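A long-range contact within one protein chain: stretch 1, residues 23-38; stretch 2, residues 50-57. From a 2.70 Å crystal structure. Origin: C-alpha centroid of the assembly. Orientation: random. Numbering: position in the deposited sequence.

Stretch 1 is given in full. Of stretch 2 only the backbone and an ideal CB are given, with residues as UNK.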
ATOM      1  N   VAL A  23      -1.956  13.995   6.726  1.00 48.56           N
ATOM      2  CA  VAL A  23      -1.069  13.746   5.573  1.00 49.19           C
ATOM      3  C   VAL A  23      -1.506  14.355   4.229  1.00 52.01           C
ATOM      4  O   VAL A  23      -0.660  14.862   3.505  1.00 56.97           O
ATOM      5  CB  VAL A  23      -0.733  12.236   5.436  1.00 44.10           C
ATOM      6  CG1 VAL A  23      -0.001  11.891   4.146  1.00 46.60           C
ATOM      7  CG2 VAL A  23       0.100  11.786   6.625  1.00 45.78           C
ATOM      8  N   PRO A  24      -2.801  14.285   3.877  1.00 53.19           N
ATOM      9  CA  PRO A  24      -3.209  14.849   2.574  1.00 52.74           C
ATOM     10  C   PRO A  24      -2.885  16.328   2.427  1.00 51.07           C
ATOM     11  O   PRO A  24      -2.445  16.763   1.350  1.00 70.67           O
ATOM     12  CB  PRO A  24      -4.714  14.581   2.540  1.00 52.38           C
ATOM     13  CG  PRO A  24      -4.845  13.311   3.308  1.00 49.38           C
ATOM     14  CD  PRO A  24      -3.882  13.474   4.459  1.00 52.50           C
ATOM     15  N   SER A  25      -3.107  17.074   3.500  1.00 47.25           N
ATOM     16  CA  SER A  25      -2.765  18.498   3.551  1.00 49.80           C
ATOM     17  C   SER A  25      -1.254  18.719   3.439  1.00 51.97           C
ATOM     18  O   SER A  25      -0.800  19.567   2.685  1.00 52.24           O
ATOM     19  CB  SER A  25      -3.242  19.085   4.868  1.00 48.55           C
ATOM     20  OG  SER A  25      -2.756  20.392   5.039  1.00 59.68           O
ATOM     21  N   LEU A  26      -0.489  17.926   4.178  1.00 55.84           N
ATOM     22  CA  LEU A  26       0.975  17.997   4.138  1.00 54.37           C
ATOM     23  C   LEU A  26       1.500  17.792   2.722  1.00 55.10           C
ATOM     24  O   LEU A  26       2.355  18.553   2.256  1.00 57.92           O
ATOM     25  CB  LEU A  26       1.587  16.938   5.058  1.00 50.68           C
ATOM     26  CG  LEU A  26       3.097  16.923   5.237  1.00 57.50           C
ATOM     27  CD1 LEU A  26       3.570  18.232   5.831  1.00 66.13           C
ATOM     28  CD2 LEU A  26       3.505  15.775   6.135  1.00 61.06           C
ATOM     29  N   LEU A  27       0.959  16.780   2.048  1.00 51.13           N
ATOM     30  CA  LEU A  27       1.368  16.435   0.696  1.00 50.01           C
ATOM     31  C   LEU A  27       0.960  17.483  -0.333  1.00 53.43           C
ATOM     32  O   LEU A  27       1.760  17.791  -1.234  1.00 52.78           O
ATOM     33  CB  LEU A  27       0.885  15.037   0.332  1.00 48.53           C
ATOM     34  CG  LEU A  27       1.469  13.909   1.216  1.00 47.30           C
ATOM     35  CD1 LEU A  27       0.832  12.596   0.827  1.00 42.40           C
ATOM     36  CD2 LEU A  27       2.982  13.773   1.123  1.00 52.03           C
ATOM     37  N   ASP A  28      -0.250  18.042  -0.198  1.00 53.32           N
ATOM     38  CA  ASP A  28      -0.693  19.143  -1.087  1.00 54.76           C
ATOM     39  C   ASP A  28       0.178  20.390  -0.867  1.00 55.85           C
ATOM     40  O   ASP A  28       0.449  21.131  -1.820  1.00 54.18           O
ATOM     41  CB  ASP A  28      -2.174  19.495  -0.885  1.00 58.45           C
ATOM     42  CG  ASP A  28      -3.126  18.429  -1.408  1.00 64.63           C
ATOM     43  OD1 ASP A  28      -2.704  17.485  -2.111  1.00 66.97           O
ATOM     44  OD2 ASP A  28      -4.334  18.533  -1.109  1.00 67.51           O
ATOM     45  N   GLY A  29       0.606  20.595   0.385  1.00 56.98           N
ATOM     46  CA  GLY A  29       1.486  21.696   0.771  1.00 58.62           C
ATOM     47  C   GLY A  29       2.858  21.629   0.140  1.00 60.79           C
ATOM     48  O   GLY A  29       3.462  22.676  -0.132  1.00 66.94           O
ATOM     49  N   ASN A  30       3.346  20.406  -0.086  1.00 59.13           N
ATOM     50  CA  ASN A  30       4.644  20.168  -0.753  1.00 61.46           C
ATOM     51  C   ASN A  30       4.553  19.835  -2.260  1.00 55.84           C
ATOM     52  O   ASN A  30       5.577  19.571  -2.893  1.00 60.95           O
ATOM     53  CB  ASN A  30       5.470  19.119   0.014  1.00 56.50           C
ATOM     54  CG  ASN A  30       5.872  19.594   1.400  1.00 58.99           C
ATOM     55  OD1 ASN A  30       6.991  20.105   1.605  1.00 60.57           O
ATOM     56  ND2 ASN A  30       4.940  19.514   2.345  1.00 57.04           N
ATOM     57  N   GLY A  31       3.353  19.915  -2.835  1.00 52.51           N
ATOM     58  CA  GLY A  31       3.132  19.663  -4.258  1.00 53.72           C
ATOM     59  C   GLY A  31       3.486  18.258  -4.706  1.00 54.30           C
ATOM     60  O   GLY A  31       4.056  18.092  -5.771  1.00 61.34           O
ATOM     61  N   ILE A  32       3.131  17.254  -3.904  1.00 52.00           N
ATOM     62  CA  ILE A  32       3.443  15.849  -4.204  1.00 56.52           C
ATOM     63  C   ILE A  32       2.376  15.326  -5.157  1.00 51.13           C
ATOM     64  O   ILE A  32       1.237  15.200  -4.763  1.00 51.13           O
ATOM     65  CB  ILE A  32       3.527  14.987  -2.912  1.00 58.93           C
ATOM     66  CG1 ILE A  32       4.497  15.609  -1.888  1.00 60.87           C
ATOM     67  CG2 ILE A  32       3.951  13.560  -3.243  1.00 65.49           C
ATOM     68  CD1 ILE A  32       5.905  15.893  -2.401  1.00 62.93           C
ATOM     69  N   GLU A  33       2.762  15.009  -6.394  1.00 60.57           N
ATOM     70  CA  GLU A  33       1.811  14.619  -7.453  1.00 68.16           C
ATOM     71  C   GLU A  33       1.294  13.186  -7.327  1.00 64.93           C
ATOM     72  O   GLU A  33       1.990  12.311  -6.811  1.00 60.65           O
ATOM     73  CB  GLU A  33       2.468  14.730  -8.848  1.00 86.41           C
ATOM     74  CG  GLU A  33       1.564  15.321  -9.919  1.00103.11           C
ATOM     75  CD  GLU A  33       1.435  16.835  -9.814  1.00103.20           C
ATOM     76  OE1 GLU A  33       2.062  17.453  -8.929  1.00 93.54           O
ATOM     77  OE2 GLU A  33       0.704  17.420 -10.636  1.00112.13           O
ATOM     78  N   PHE A  34       0.092  12.954  -7.862  1.00 69.84           N
ATOM     79  CA  PHE A  34      -0.515  11.611  -7.899  1.00 59.26           C
ATOM     80  C   PHE A  34      -0.015  10.810  -9.100  1.00 55.99           C
ATOM     81  O   PHE A  34       0.284  11.368 -10.149  1.00 60.27           O
ATOM     82  CB  PHE A  34      -2.050  11.661  -7.911  1.00 60.27           C
ATOM     83  CG  PHE A  34      -2.643  12.099  -6.609  1.00 57.97           C
ATOM     84  CD1 PHE A  34      -2.723  11.207  -5.539  1.00 54.82           C
ATOM     85  CD2 PHE A  34      -3.107  13.400  -6.437  1.00 61.49           C
ATOM     86  CE1 PHE A  34      -3.257  11.608  -4.316  1.00 56.31           C
ATOM     87  CE2 PHE A  34      -3.641  13.807  -5.216  1.00 68.93           C
ATOM     88  CZ  PHE A  34      -3.710  12.913  -4.150  1.00 60.24           C
ATOM     89  N   GLN A  35       0.058   9.499  -8.911  1.00 56.68           N
ATOM     90  CA  GLN A  35       0.497   8.522  -9.903  1.00 58.18           C
ATOM     91  C   GLN A  35      -0.682   7.582 -10.141  1.00 60.59           C
ATOM     92  O   GLN A  35      -1.308   7.149  -9.164  1.00 56.38           O
ATOM     93  CB  GLN A  35       1.658   7.681  -9.338  1.00 61.62           C
ATOM     94  CG  GLN A  35       2.797   8.463  -8.689  1.00 60.20           C
ATOM     95  CD  GLN A  35       3.449   9.424  -9.648  1.00 70.90           C
ATOM     96  OE1 GLN A  35       3.564  10.616  -9.371  1.00 86.64           O
ATOM     97  NE2 GLN A  35       3.847   8.917 -10.804  1.00 72.98           N
ATOM     98  N   PRO A  36      -0.988   7.248 -11.409  1.00 64.26           N
ATOM     99  CA  PRO A  36      -2.090   6.318 -11.623  1.00 59.82           C
ATOM    100  C   PRO A  36      -1.693   4.869 -11.272  1.00 56.90           C
ATOM    101  O   PRO A  36      -0.542   4.477 -11.467  1.00 58.27           O
ATOM    102  CB  PRO A  36      -2.396   6.478 -13.120  1.00 69.49           C
ATOM    103  CG  PRO A  36      -1.104   6.881 -13.732  1.00 73.16           C
ATOM    104  CD  PRO A  36      -0.300   7.581 -12.671  1.00 71.98           C
ATOM    105  N   LEU A  37      -2.646   4.123 -10.707  1.00 58.70           N
ATOM    106  CA  LEU A  37      -2.512   2.693 -10.378  1.00 52.94           C
ATOM    107  C   LEU A  37      -3.618   2.053 -11.219  1.00 51.81           C
ATOM    108  O   LEU A  37      -4.750   1.906 -10.763  1.00 49.49           O
ATOM    109  CB  LEU A  37      -2.700   2.494  -8.876  1.00 53.16           C
ATOM    110  CG  LEU A  37      -2.306   1.166  -8.220  1.00 53.59           C
ATOM    111  CD1 LEU A  37      -2.436   1.290  -6.707  1.00 46.05           C
ATOM    112  CD2 LEU A  37      -3.109  -0.017  -8.723  1.00 59.29           C
ATOM    113  N   ASP A  38      -3.281   1.740 -12.471  1.00 53.35           N
ATOM    114  CA  ASP A  38      -4.275   1.312 -13.457  1.00 53.60           C
ATOM    115  C   ASP A  38      -3.817   0.239 -14.447  1.00 54.33           C
ATOM    116  O   ASP A  38      -4.345   0.173 -15.576  1.00 56.66           O
ATOM    117  CB  ASP A  38      -4.767   2.578 -14.212  1.00 59.82           C
ATOM    118  CG  ASP A  38      -3.674   3.243 -15.063  1.00 62.76           C
ATOM    119  OD1 ASP A  38      -2.467   2.995 -14.800  1.00 58.42           O
ATOM    120  OD2 ASP A  38      -4.040   4.022 -15.987  1.00 60.27           O
ATOM    121  N   UNK A  50     -11.152   3.465 -10.869  1.00 61.04           N
ATOM    122  CA  UNK A  50     -10.251   4.608 -10.973  1.00 57.55           C
ATOM    123  C   UNK A  50      -9.501   4.773  -9.646  1.00 55.91           C
ATOM    124  O   UNK A  50     -10.104   5.101  -8.626  1.00 52.52           O
ATOM    125  CB  UNK A  50     -11.021   5.881 -11.329  1.00 57.55           C
ATOM    126  N   UNK A  51      -8.192   4.501  -9.668  1.00 56.00           N
ATOM    127  CA  UNK A  51      -7.335   4.568  -8.476  1.00 52.88           C
ATOM    128  C   UNK A  51      -6.024   5.305  -8.761  1.00 53.04           C
ATOM    129  O   UNK A  51      -5.403   5.102  -9.802  1.00 52.18           O
ATOM    130  CB  UNK A  51      -7.035   3.158  -7.963  1.00 52.88           C
ATOM    131  N   UNK A  52      -5.621   6.158  -7.824  1.00 48.14           N
ATOM    132  CA  UNK A  52      -4.351   6.863  -7.891  1.00 48.23           C
ATOM    133  C   UNK A  52      -3.715   6.870  -6.496  1.00 47.82           C
ATOM    134  O   UNK A  52      -4.396   6.641  -5.484  1.00 48.78           O
ATOM    135  CB  UNK A  52      -4.543   8.287  -8.416  1.00 48.23           C
ATOM    136  N   UNK A  53      -2.407   7.097  -6.461  1.00 43.50           N
ATOM    137  CA  UNK A  53      -1.667   7.157  -5.211  1.00 46.87           C
ATOM    138  C   UNK A  53      -0.510   8.153  -5.284  1.00 50.58           C
ATOM    139  O   UNK A  53      -0.202   8.658  -6.349  1.00 56.68           O
ATOM    140  CB  UNK A  53      -1.140   5.767  -4.848  1.00 46.87           C
ATOM    141  N   UNK A  54       0.109   8.426  -4.139  1.00 45.49           N
ATOM    142  CA  UNK A  54       1.303   9.263  -4.086  1.00 45.60           C
ATOM    143  C   UNK A  54       2.102   8.945  -2.846  1.00 47.09           C
ATOM    144  O   UNK A  54       1.562   8.474  -1.848  1.00 45.56           O
ATOM    145  CB  UNK A  54       0.935  10.748  -4.115  1.00 45.60           C
ATOM    146  N   UNK A  55       3.392   9.226  -2.938  1.00 51.26           N
ATOM    147  CA  UNK A  55       4.332   8.840  -1.928  1.00 46.48           C
ATOM    148  C   UNK A  55       5.416   9.898  -1.688  1.00 45.06           C
ATOM    149  O   UNK A  55       5.858  10.579  -2.613  1.00 49.09           O
ATOM    150  CB  UNK A  55       4.974   7.507  -2.318  1.00 46.48           C
ATOM    151  N   UNK A  56       5.840   9.999  -0.433  1.00 42.89           N
ATOM    152  CA  UNK A  56       6.910  10.912  -0.005  1.00 47.25           C
ATOM    153  C   UNK A  56       7.540  10.370   1.268  1.00 43.22           C
ATOM    154  O   UNK A  56       7.119   9.309   1.741  1.00 43.55           O
ATOM    155  CB  UNK A  56       6.377  12.329   0.218  1.00 47.25           C
ATOM    156  N   UNK A  57       8.536  11.066   1.814  1.00 45.90           N
ATOM    157  CA  UNK A  57       9.164  10.619   3.059  1.00 48.28           C
ATOM    158  C   UNK A  57       9.675  11.737   3.933  1.00 47.71           C
ATOM    159  O   UNK A  57      10.005  12.813   3.448  1.00 52.05           O
ATOM    160  CB  UNK A  57      10.325   9.675   2.740  1.00 48.28           C
TER

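Stretch 2 runs as an extended strand antiparallel to residues 35-36 and crosses the preceding helix, 23-29, at 79°. Position 50 lies at the end of the strand, its CA-to-CB bond directed away and no atom of stretch 1 within 5.5 Å of an ideal CB. Stretch 1 sets no limit here, and a polar or charged chain would serve; the residue is Glu-50, which makes no contact with stretch 1.

At position 51 the CB points toward stretch 1, 3.8 Å from Leu-37 O, beside the Leu-37 side chain. A compact or branched aliphatic residue would fit. It is Val-51, whose CG1 packs 4.1 Å from Leu-37 CB. Its backbone O accepts a hydrogen bond from Leu-37 N (3.1 Å), and a water accepts from Val-51 N and donates to Leu-37 O, both at 3.1 Å, extending the pairing.

Position 52 forms a non-hydrogen-bonded pair with Pro-36. Its ideal CB is 3.5 Å from Gln-35 O and 4.2 Å from Phe-34 CB. A small or beta-branched residue fits beside Phe-34, and a longer chain that turns off the Phe-34 ring is not excluded by stretch 1. Ser-52 occupies it, with OG 3.9 Å from Phe-34 CD1.

Position 53 pairs with Gln-35 through two backbone hydrogen bonds, Gln-35 N to its O (2.7 Å) and its N to Gln-35 O (2.9 Å). Its CB shares a sheet face with that of Gln-35, and Leu-37 lies nearby, so a large aliphatic or aromatic chain could cover both. Phe-53 does so: Gln-35 CB sits over one ring face, 4.0 Å from the centroid, and Leu-37 CB is 4.0 Å from Phe-53 CD1.

Position 54 points toward stretch 1, its CB tightly placed beside Glu-33 O. Beyond it a channel runs between Leu-27 and the Phe-34 ring to the carboxylate of Asp-28 and the carbonyl of Ile-32, which has no hydrogen-bond partner within stretch 1. A long, cationic donor is called for; lysine could offer charge, but a planar group suits the slot better. Arg-54 reaches through with chi2 to chi4 all near 180°. Its CD lies over the Phe-34 ring, 3.8 Å from the centroid, while Leu-27 CB and Phe-34 CZ cover opposite guanidinium faces. At the edge, NH1 forms a salt bridge with Asp-28 OD1 (2.8 Å) and a hydrogen bond to Ile-32 O (2.9 Å); NH2 also donates to Asp-28 OD1 (2.8 Å).

Position 55 points away and leaves the choice open; it is Ile-55. At position 56 the CB faces Leu-27 and Ile-32, favouring a small apolar residue. Ala-56 CB lies 3.8 Å from Leu-27 CD2. Position 57 again points away, and His-57 NE2 is hydrogen-bonded elsewhere in the structure.

Stretch 2 (50-57) EVSFRIAH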
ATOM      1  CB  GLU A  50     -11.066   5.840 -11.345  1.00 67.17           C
ATOM      2  CG  GLU A  50     -10.266   7.068 -11.719  1.00 86.68           C
ATOM      3  CD  GLU A  50     -11.157   8.271 -11.944  1.00 99.28           C
ATOM      4  OE1 GLU A  50     -12.262   8.113 -12.518  1.00101.01           O
ATOM      5  OE2 GLU A  50     -10.741   9.377 -11.538  1.00 97.02           O
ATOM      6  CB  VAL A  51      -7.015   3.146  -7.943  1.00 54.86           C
ATOM      7  CG1 VAL A  51      -6.109   3.190  -6.709  1.00 42.38           C
ATOM      8  CG2 VAL A  51      -8.310   2.405  -7.625  1.00 58.55           C
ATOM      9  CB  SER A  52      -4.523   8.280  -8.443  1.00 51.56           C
ATOM     10  OG  SER A  52      -5.249   9.100  -7.555  1.00 66.65           O
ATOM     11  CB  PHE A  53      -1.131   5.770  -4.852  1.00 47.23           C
ATOM     12  CG  PHE A  53       0.050   5.338  -5.683  1.00 45.15           C
ATOM     13  CD1 PHE A  53      -0.129   4.883  -6.979  1.00 46.73           C
ATOM     14  CD2 PHE A  53       1.345   5.392  -5.162  1.00 47.75           C
ATOM     15  CE1 PHE A  53       0.959   4.488  -7.752  1.00 54.73           C
ATOM     16  CE2 PHE A  53       2.436   4.997  -5.922  1.00 49.53           C
ATOM     17  CZ  PHE A  53       2.244   4.544  -7.222  1.00 56.22           C
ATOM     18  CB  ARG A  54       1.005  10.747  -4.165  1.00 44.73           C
ATOM     19  CG  ARG A  54       0.108  11.264  -3.070  1.00 45.33           C
ATOM     20  CD  ARG A  54      -0.088  12.750  -3.212  1.00 43.70           C
ATOM     21  NE  ARG A  54      -1.031  13.243  -2.218  1.00 45.13           N
ATOM     22  CZ  ARG A  54      -1.439  14.512  -2.113  1.00 56.28           C
ATOM     23  NH1 ARG A  54      -0.962  15.481  -2.902  1.00 58.90           N
ATOM     24  NH2 ARG A  54      -2.315  14.837  -1.167  1.00 56.71           N
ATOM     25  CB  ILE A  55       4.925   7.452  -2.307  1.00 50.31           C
ATOM     26  CG1 ILE A  55       5.774   6.880  -1.153  1.00 48.34           C
ATOM     27  CG2 ILE A  55       5.694   7.504  -3.642  1.00 50.92           C
ATOM     28  CD1 ILE A  55       6.258   5.476  -1.386  1.00 45.65           C
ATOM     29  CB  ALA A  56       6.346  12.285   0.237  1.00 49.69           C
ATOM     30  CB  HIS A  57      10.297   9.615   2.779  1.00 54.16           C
ATOM     31  CG  HIS A  57      11.539  10.221   2.196  1.00 64.07           C
ATOM     32  ND1 HIS A  57      12.708  10.360   2.914  1.00 68.83           N
ATOM     33  CD2 HIS A  57      11.799  10.712   0.959  1.00 67.93           C
ATOM     34  CE1 HIS A  57      13.635  10.898   2.144  1.00 77.65           C
ATOM     35  NE2 HIS A  57      13.108  11.127   0.954  1.00 76.77           N
TER
HETATM   36  O   HOH W   1      -7.192   3.047 -12.210  1.00 46.91           O
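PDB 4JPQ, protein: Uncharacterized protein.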